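Local atomic coordinates of microcin B17-processing protein McbD (Escherichia coli str. K-12 substr. MG1655, PDB entry 6GRH), a protein that is a YcaO-family protein necessary to process the inactive microcin B17 precursor McbA into the active peptide antibiotic. Residues K21-M26 with I198-L203; K74-M79 with H106-V111; E120-P125 with N337-Y342. The protein carries 1 engineered substitution. One frame throughout, in Å; residues are numbered along the deposited sequence.

Interaction 1 of 3, residues K21-M26 with I198-L203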
# COMPACT_ATOMS: atom_id res chain seq x y z
N LYS E 21 -0.35 2.28 -24.46
CA LYS E 21 -1.00 1.85 -25.67
C LYS E 21 -2.09 0.85 -25.29
O LYS E 21 -1.92 0.07 -24.35
CB LYS E 21 0.02 1.19 -26.61
CG LYS E 21 0.45 -0.19 -26.14
CD LYS E 21 1.64 -0.71 -26.94
CE LYS E 21 2.29 -1.89 -26.23
NZ LYS E 21 3.58 -2.35 -26.82
N LEU E 22 -3.21 0.88 -26.00
CA LEU E 22 -4.30 -0.05 -25.74
C LEU E 22 -3.99 -1.47 -26.24
O LEU E 22 -4.36 -2.43 -25.58
CB LEU E 22 -5.59 0.43 -26.39
CG LEU E 22 -6.22 1.73 -25.90
CD1 LEU E 22 -7.58 1.93 -26.55
CD2 LEU E 22 -6.38 1.74 -24.39
N ASN E 23 -3.31 -1.56 -27.38
CA ASN E 23 -3.09 -2.81 -28.13
C ASN E 23 -1.75 -3.47 -27.73
O ASN E 23 -0.66 -2.92 -27.99
CB ASN E 23 -3.07 -2.46 -29.63
CG ASN E 23 -2.98 -3.67 -30.52
OD1 ASN E 23 -2.72 -4.78 -30.07
ND2 ASN E 23 -3.22 -3.45 -31.81
N ARG E 24 -1.83 -4.65 -27.13
CA ARG E 24 -0.63 -5.34 -26.67
C ARG E 24 0.28 -5.76 -27.83
O ARG E 24 1.48 -5.92 -27.64
CB ARG E 24 -0.98 -6.56 -25.80
CG ARG E 24 -1.50 -7.76 -26.55
CD ARG E 24 -1.88 -8.89 -25.62
NE ARG E 24 -2.08 -10.11 -26.39
CZ ARG E 24 -1.11 -10.95 -26.75
NH1 ARG E 24 0.16 -10.76 -26.37
NH2 ARG E 24 -1.40 -12.02 -27.47
N ASN E 25 -0.31 -5.90 -29.01
CA ASN E 25 0.42 -6.20 -30.22
C ASN E 25 1.00 -5.04 -31.00
O ASN E 25 1.61 -5.26 -32.03
CB ASN E 25 -0.44 -7.09 -31.13
CG ASN E 25 -0.66 -8.45 -30.52
OD1 ASN E 25 0.30 -9.05 -30.03
ND2 ASN E 25 -1.91 -8.92 -30.48
N MET E 26 0.84 -3.79 -30.55
CA MET E 26 1.55 -2.70 -31.21
C MET E 26 2.90 -2.54 -30.52
O MET E 26 3.05 -2.93 -29.36
CB MET E 26 0.74 -1.41 -31.22
CG MET E 26 -0.35 -1.38 -32.31
SD MET E 26 0.29 -1.30 -34.00
CE MET E 26 -1.18 -1.03 -35.01
N ILE E 198 4.97 -6.94 -36.05
CA ILE E 198 5.33 -6.57 -37.42
C ILE E 198 4.13 -6.78 -38.32
O ILE E 198 3.77 -5.91 -39.11
CB ILE E 198 6.55 -7.39 -37.91
CG1 ILE E 198 7.74 -7.20 -36.96
CG2 ILE E 198 6.92 -7.04 -39.35
CD1 ILE E 198 8.17 -5.76 -36.75
N ASP E 199 3.48 -7.93 -38.18
CA ASP E 199 2.29 -8.25 -38.95
C ASP E 199 1.11 -7.33 -38.65
O ASP E 199 0.36 -6.99 -39.54
CB ASP E 199 1.91 -9.72 -38.73
CG ASP E 199 2.98 -10.68 -39.28
OD1 ASP E 199 3.75 -10.28 -40.18
OD2 ASP E 199 3.08 -11.82 -38.79
N GLU E 200 0.99 -6.91 -37.40
CA GLU E 200 -0.01 -5.92 -37.00
C GLU E 200 0.18 -4.58 -37.76
O GLU E 200 -0.78 -4.03 -38.30
CB GLU E 200 0.08 -5.69 -35.49
CG GLU E 200 -1.09 -4.94 -34.87
CD GLU E 200 -2.20 -5.84 -34.36
OE1 GLU E 200 -2.23 -7.07 -34.65
OE2 GLU E 200 -3.07 -5.29 -33.67
N ILE E 201 1.42 -4.08 -37.80
CA ILE E 201 1.74 -2.88 -38.57
C ILE E 201 1.48 -3.11 -40.06
O ILE E 201 0.80 -2.31 -40.69
CB ILE E 201 3.21 -2.40 -38.36
CG1 ILE E 201 3.44 -1.97 -36.92
CG2 ILE E 201 3.56 -1.25 -39.31
CD1 ILE E 201 4.91 -1.99 -36.53
N LEU E 202 1.99 -4.20 -40.63
CA LEU E 202 1.81 -4.42 -42.06
C LEU E 202 0.33 -4.49 -42.44
O LEU E 202 -0.08 -3.87 -43.42
CB LEU E 202 2.57 -5.68 -42.55
CG LEU E 202 4.10 -5.54 -42.52
CD1 LEU E 202 4.75 -6.91 -42.61
CD2 LEU E 202 4.60 -4.64 -43.63
N LEU E 203 -0.48 -5.21 -41.64
CA LEU E 203 -1.92 -5.30 -41.93
C LEU E 203 -2.60 -3.91 -41.87
O LEU E 203 -3.39 -3.56 -42.74
CB LEU E 203 -2.61 -6.27 -40.96
CG LEU E 203 -4.04 -6.65 -41.36
CD1 LEU E 203 -4.07 -7.35 -42.70
CD2 LEU E 203 -4.67 -7.54 -40.29
O HOH W 1 -3.74 -6.94 -31.50
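Asn-25 and Glu-200 are the residues whose CA atoms come closest, at 6.8 Å, where the type I turn Asn-23 to Met-26 meets helix 196-208. The turn lies in the loop between strands 15-18 and 28-33, neighbours in an antiparallel sheet. Glu-200 covers most of the contact from the helix side. Its CG lies anti to the backbone N (chi1 -166°), and the chain then bends at chi2. The carboxylate meets the Asn-23 amide tip to tip. Asn-23 ND2 donates to Glu-200 OE2 at 2.6 Å, and the bond is nearly straight at 172°. OE2 is used on its anti side, while the acceptor lies in the amide plane of Asn-23. A water donates to both Asn-23 OD1 and Glu-200 OE2 and accepts from Asn-25 ND2. Asn-23 OD1 also takes the backbone N of Asn-25 at 2.9 Å, which makes an Asx turn. Closer to the Glu-200 backbone, Met-26 crosses Glu-200 at about a right angle, with Met-26 CE 3.9 Å from Glu-200 CG. Met-26 SD lies 4.3 Å from Ile-201 CG1. Arg-63 of an McbC chain forms a salt bridge with Glu-200 OE2. Glu-200 OE2 thus takes the amide, the water and this arginine together. The positive charge beside it probably helps keep the carboxylate ionised, and the contact links the turn of McbD to its helix and to a partner subunit.

Interaction 2 of 3, residues K74-M79 with H106-V111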
# COMPACT_ATOMS: atom_id res chain seq x y z
N LYS E 74 45.06 21.27 -37.06
CA LYS E 74 46.09 20.75 -37.95
C LYS E 74 45.59 20.79 -39.38
O LYS E 74 44.38 20.82 -39.62
CB LYS E 74 46.43 19.29 -37.60
CG LYS E 74 46.88 19.03 -36.17
CD LYS E 74 47.47 17.63 -36.05
CE LYS E 74 47.77 17.28 -34.61
NZ LYS E 74 47.95 15.80 -34.44
N THR E 75 46.53 20.76 -40.33
CA THR E 75 46.20 20.60 -41.75
C THR E 75 45.86 19.13 -41.98
O THR E 75 46.19 18.26 -41.15
CB THR E 75 47.38 20.94 -42.69
OG1 THR E 75 48.39 19.93 -42.58
CG2 THR E 75 47.96 22.31 -42.39
N LEU E 76 45.24 18.85 -43.12
CA LEU E 76 44.88 17.48 -43.46
C LEU E 76 46.11 16.56 -43.45
O LEU E 76 46.07 15.48 -42.86
CB LEU E 76 44.14 17.43 -44.79
CG LEU E 76 42.75 18.08 -44.86
CD1 LEU E 76 42.17 17.97 -46.27
CD2 LEU E 76 41.77 17.49 -43.85
N TYR E 77 47.22 17.01 -44.06
CA TYR E 77 48.44 16.18 -44.16
C TYR E 77 49.26 16.07 -42.87
O TYR E 77 50.13 15.21 -42.78
CB TYR E 77 49.34 16.65 -45.32
CG TYR E 77 48.84 16.24 -46.69
CD1 TYR E 77 47.83 16.96 -47.33
CD2 TYR E 77 49.39 15.13 -47.35
CE1 TYR E 77 47.36 16.59 -48.57
CE2 TYR E 77 48.92 14.75 -48.60
CZ TYR E 77 47.91 15.49 -49.21
OH TYR E 77 47.44 15.13 -50.45
N GLU E 78 49.02 16.95 -41.90
CA GLU E 78 49.58 16.78 -40.53
C GLU E 78 48.77 15.76 -39.71
O GLU E 78 49.30 15.08 -38.82
CB GLU E 78 49.61 18.12 -39.79
CG GLU E 78 50.71 19.05 -40.30
CD GLU E 78 50.37 20.52 -40.16
OE1 GLU E 78 49.46 20.89 -39.38
OE2 GLU E 78 51.03 21.32 -40.87
N MET E 79 47.49 15.65 -40.06
CA MET E 79 46.45 15.03 -39.25
C MET E 79 46.32 13.52 -39.48
O MET E 79 45.83 12.81 -38.60
CB MET E 79 45.15 15.76 -39.61
CG MET E 79 43.91 15.49 -38.85
SD MET E 79 42.46 16.14 -39.72
CE MET E 79 42.84 17.88 -39.77
N HIS E 106 44.69 24.99 -44.91
CA HIS E 106 43.81 25.37 -43.81
C HIS E 106 44.04 24.44 -42.59
O HIS E 106 44.18 23.22 -42.74
CB HIS E 106 42.35 25.33 -44.24
CG HIS E 106 41.40 25.80 -43.18
ND1 HIS E 106 41.31 27.13 -42.82
CD2 HIS E 106 40.52 25.13 -42.40
CE1 HIS E 106 40.41 27.26 -41.86
NE2 HIS E 106 39.91 26.06 -41.59
N LYS E 107 44.09 25.05 -41.41
CA LYS E 107 44.23 24.32 -40.16
C LYS E 107 42.83 23.95 -39.63
O LYS E 107 42.15 24.79 -39.05
CB LYS E 107 45.02 25.14 -39.14
CG LYS E 107 46.48 25.34 -39.50
CD LYS E 107 47.32 25.83 -38.31
CE LYS E 107 48.82 25.56 -38.49
NZ LYS E 107 49.15 24.10 -38.61
N PHE E 108 42.41 22.71 -39.87
CA PHE E 108 41.11 22.20 -39.39
C PHE E 108 41.14 21.81 -37.92
O PHE E 108 42.11 21.24 -37.42
CB PHE E 108 40.68 20.96 -40.18
CG PHE E 108 40.28 21.25 -41.59
CD1 PHE E 108 41.22 21.22 -42.62
CD2 PHE E 108 38.97 21.58 -41.89
CE1 PHE E 108 40.84 21.48 -43.92
CE2 PHE E 108 38.58 21.85 -43.19
CZ PHE E 108 39.52 21.80 -44.21
N LYS E 109 40.04 22.09 -37.23
CA LYS E 109 39.83 21.54 -35.90
C LYS E 109 39.78 20.00 -36.06
O LYS E 109 39.27 19.50 -37.05
CB LYS E 109 38.55 22.07 -35.29
CG LYS E 109 38.48 23.59 -35.09
CD LYS E 109 39.47 24.05 -34.05
CE LYS E 109 39.29 25.52 -33.70
NZ LYS E 109 38.22 25.74 -32.68
N THR E 110 40.38 19.29 -35.11
CA THR E 110 40.56 17.85 -35.19
C THR E 110 39.73 17.09 -34.15
O THR E 110 39.41 17.61 -33.08
CB THR E 110 42.02 17.48 -34.93
OG1 THR E 110 42.44 18.04 -33.69
CG2 THR E 110 42.92 17.99 -36.04
N VAL E 111 39.39 15.86 -34.50
CA VAL E 111 38.89 14.87 -33.56
C VAL E 111 39.60 13.55 -33.80
O VAL E 111 40.06 13.28 -34.92
CB VAL E 111 37.37 14.62 -33.65
CG1 VAL E 111 36.62 15.86 -33.18
CG2 VAL E 111 36.93 14.22 -35.05
O HOH W 2 44.57 21.10 -44.51
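A capping box starts the short helix 76-79 where strand 73-74 pairs with strand 108-115 in an antiparallel sheet. Lys-74 and Phe-108 are a hydrogen-bonded pair. Lys-74 N donates to Phe-108 O at 3.0 Å, and the return bond from Phe-108 N to Lys-74 O is weak. Thr-75 is the N-cap: Thr-75 OG1 accepts from Glu-78 N, and Glu-78 OE1 accepts from Thr-75 N at 3.1 Å, met from above the carboxylate plane. The same Glu-78 OE1 faces Lys-107 NZ across the contact in a 3.3 Å salt bridge, so one oxygen serves both the cap and Lys-107. Lys-74 NZ instead pairs with Glu-123. Leu-76 CD2 lies 4.0 Å from Phe-108 CD1, oblique to the ring. His-106 CD2 sits over the centre of one face of that ring, and Phe-92 and Phe-142 add further ring contacts. His-106 NE2 is held by Asp-139. Met-79 has CG anti to the backbone N (chi1 -173°), and its chain bends at chi3. This brings Met-79 CE to 3.8 Å from Phe-108 CB and 3.7 Å from Thr-110 CG2.

Interaction 3 of 3, residues E120-P125 with N337-Y342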
# COMPACT_ATOMS: atom_id res chain seq x y z
N GLU E 120 44.90 2.03 -37.48
CA GLU E 120 45.89 3.10 -37.39
C GLU E 120 45.21 4.36 -36.84
O GLU E 120 44.22 4.85 -37.38
CB GLU E 120 46.54 3.38 -38.75
CG GLU E 120 47.39 4.65 -38.80
CD GLU E 120 48.22 4.80 -40.06
OE1 GLU E 120 47.96 4.13 -41.08
OE2 GLU E 120 49.15 5.62 -40.04
N GLN E 121 45.77 4.88 -35.75
CA GLN E 121 45.24 6.06 -35.10
C GLN E 121 45.58 7.30 -35.89
O GLN E 121 46.66 7.42 -36.45
CB GLN E 121 45.81 6.18 -33.70
CG GLN E 121 45.41 5.03 -32.80
CD GLN E 121 45.80 5.29 -31.37
OE1 GLN E 121 45.24 6.17 -30.73
NE2 GLN E 121 46.78 4.54 -30.86
N GLN E 122 44.63 8.23 -35.95
CA GLN E 122 44.82 9.50 -36.63
C GLN E 122 43.79 10.52 -36.13
O GLN E 122 43.15 10.31 -35.10
CB GLN E 122 44.73 9.29 -38.14
CG GLN E 122 43.39 8.81 -38.63
CD GLN E 122 43.25 8.96 -40.12
OE1 GLN E 122 43.84 8.21 -40.88
NE2 GLN E 122 42.47 9.96 -40.56
N GLU E 123 43.66 11.63 -36.84
CA GLU E 123 42.57 12.55 -36.64
C GLU E 123 41.85 12.81 -37.95
O GLU E 123 42.38 12.59 -39.04
CB GLU E 123 43.09 13.84 -36.01
CG GLU E 123 43.52 13.68 -34.57
CD GLU E 123 44.33 14.84 -34.04
OE1 GLU E 123 45.30 15.25 -34.70
OE2 GLU E 123 44.01 15.33 -32.95
N ILE E 124 40.61 13.27 -37.82
CA ILE E 124 39.83 13.70 -38.96
C ILE E 124 39.25 15.07 -38.64
O ILE E 124 39.29 15.50 -37.47
CB ILE E 124 38.75 12.67 -39.34
CG1 ILE E 124 37.77 12.43 -38.18
CG2 ILE E 124 39.41 11.35 -39.77
CD1 ILE E 124 36.64 11.49 -38.56
N PRO E 125 38.75 15.79 -39.67
CA PRO E 125 38.19 17.12 -39.40
C PRO E 125 36.96 17.08 -38.53
O PRO E 125 36.01 16.35 -38.83
CB PRO E 125 37.86 17.65 -40.79
CG PRO E 125 38.85 16.99 -41.66
CD PRO E 125 38.92 15.59 -41.12
N ASN E 337 39.98 4.17 -47.08
CA ASN E 337 39.77 5.42 -46.36
C ASN E 337 38.41 5.47 -45.67
O ASN E 337 37.54 6.26 -46.04
CB ASN E 337 39.92 6.61 -47.32
CG ASN E 337 41.32 6.73 -47.87
OD1 ASN E 337 42.29 6.61 -47.12
ND2 ASN E 337 41.43 6.97 -49.18
N ILE E 338 38.24 4.61 -44.67
CA ILE E 338 37.05 4.59 -43.83
C ILE E 338 37.56 4.66 -42.40
O ILE E 338 38.42 3.87 -41.99
CB ILE E 338 36.19 3.33 -44.04
CG1 ILE E 338 35.86 3.13 -45.51
CG2 ILE E 338 34.89 3.44 -43.24
CD1 ILE E 338 34.95 1.95 -45.81
N PHE E 339 37.00 5.60 -41.65
CA PHE E 339 37.50 5.98 -40.34
C PHE E 339 36.40 5.89 -39.31
O PHE E 339 35.22 6.06 -39.64
CB PHE E 339 38.08 7.41 -40.39
CG PHE E 339 39.08 7.57 -41.47
CD1 PHE E 339 40.35 7.02 -41.32
CD2 PHE E 339 38.73 8.14 -42.69
CE1 PHE E 339 41.26 7.08 -42.36
CE2 PHE E 339 39.64 8.23 -43.71
CZ PHE E 339 40.91 7.70 -43.55
N VAL E 340 36.79 5.63 -38.08
CA VAL E 340 35.89 5.57 -36.97
C VAL E 340 36.26 6.71 -36.02
O VAL E 340 37.29 6.64 -35.35
CB VAL E 340 36.01 4.23 -36.23
CG1 VAL E 340 34.99 4.16 -35.12
CG2 VAL E 340 35.86 3.05 -37.19
N TYR E 341 35.41 7.74 -35.97
CA TYR E 341 35.45 8.68 -34.87
C TYR E 341 34.94 7.96 -33.65
O TYR E 341 33.96 7.20 -33.73
CB TYR E 341 34.56 9.90 -35.11
CG TYR E 341 34.24 10.64 -33.85
CD1 TYR E 341 35.16 11.51 -33.28
CD2 TYR E 341 33.02 10.47 -33.22
CE1 TYR E 341 34.87 12.21 -32.13
CE2 TYR E 341 32.72 11.14 -32.03
CZ TYR E 341 33.64 12.01 -31.49
OH TYR E 341 33.34 12.67 -30.31
N TYR E 342 35.57 8.23 -32.51
CA TYR E 342 35.11 7.60 -31.26
C TYR E 342 35.30 8.53 -30.08
O TYR E 342 36.17 9.41 -30.09
CB TYR E 342 35.83 6.25 -31.03
CG TYR E 342 37.28 6.40 -30.69
CD1 TYR E 342 38.23 6.53 -31.69
CD2 TYR E 342 37.69 6.47 -29.37
CE1 TYR E 342 39.57 6.72 -31.37
CE2 TYR E 342 39.02 6.65 -29.04
CZ TYR E 342 39.95 6.80 -30.03
OH TYR E 342 41.28 6.99 -29.69
O HOH W 3 43.01 7.33 -31.82
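Gln-122 has CG between its backbone N and carbonyl carbon (chi1 63°), and Phe-339 has CG anti to its carbonyl carbon; the amide and the ring meet between the strands. The two side chains cross at about a right angle, with their planes 37° apart. Gln-122 NE2 stands 3.5 Å above one face of the Phe-339 ring, offset toward the rim. Gln-122 OE1 comes to 3.2 Å from Phe-339 CE1. The amide is also tied to its own strand, as Gln-122 NE2 donates to Glu-123 O at 3.0 Å, from above the carbonyl plane. Strands 121-125 and 339-347 both pair with strand 108-115 in one antiparallel sheet. Here their segments cross at 83°, with axes 8.3 Å apart, and no direct hydrogen bond joins them. Ile-124 fills the crossing: its CG2 lies 4.2 Å from Phe-339 CG, and its CD1 is 4.3 Å from Tyr-341 CB. Ala-84 of helix 82-95 also touches Phe-339. At the Gln-121 end a water bridges the strands, donating to Gln-121 OE1 at 2.7 Å and lying 2.8 Å from Tyr-342 OH. An McbB chain joins this end: its Ser-35 bonds Tyr-342 OH, and its Asp-37 bonds Gln-121 NE2.

From the N terminus, the turn 21-26 comes first, but interaction 1 closes only after 171 intervening residues, tying the loop between strands 15-18 and 28-33 to helix 196-208. Interaction 2 lies wholly inside that loop and closes a short, largely helical one between 74-79 and 106-111. Interaction 3 opens next at 120-125, still inside the first loop, and closes beyond it at 337-342, so interactions 1 and 3 cross. Interactions 2 and 3 have centres 12 Å apart and share one sheet through strand 108-115. They touch at the Lys-74 to Glu-123 salt bridge and where Val-111 meets Ile-124. Interaction 1 lies on the opposite side of the chain's centre from the other two.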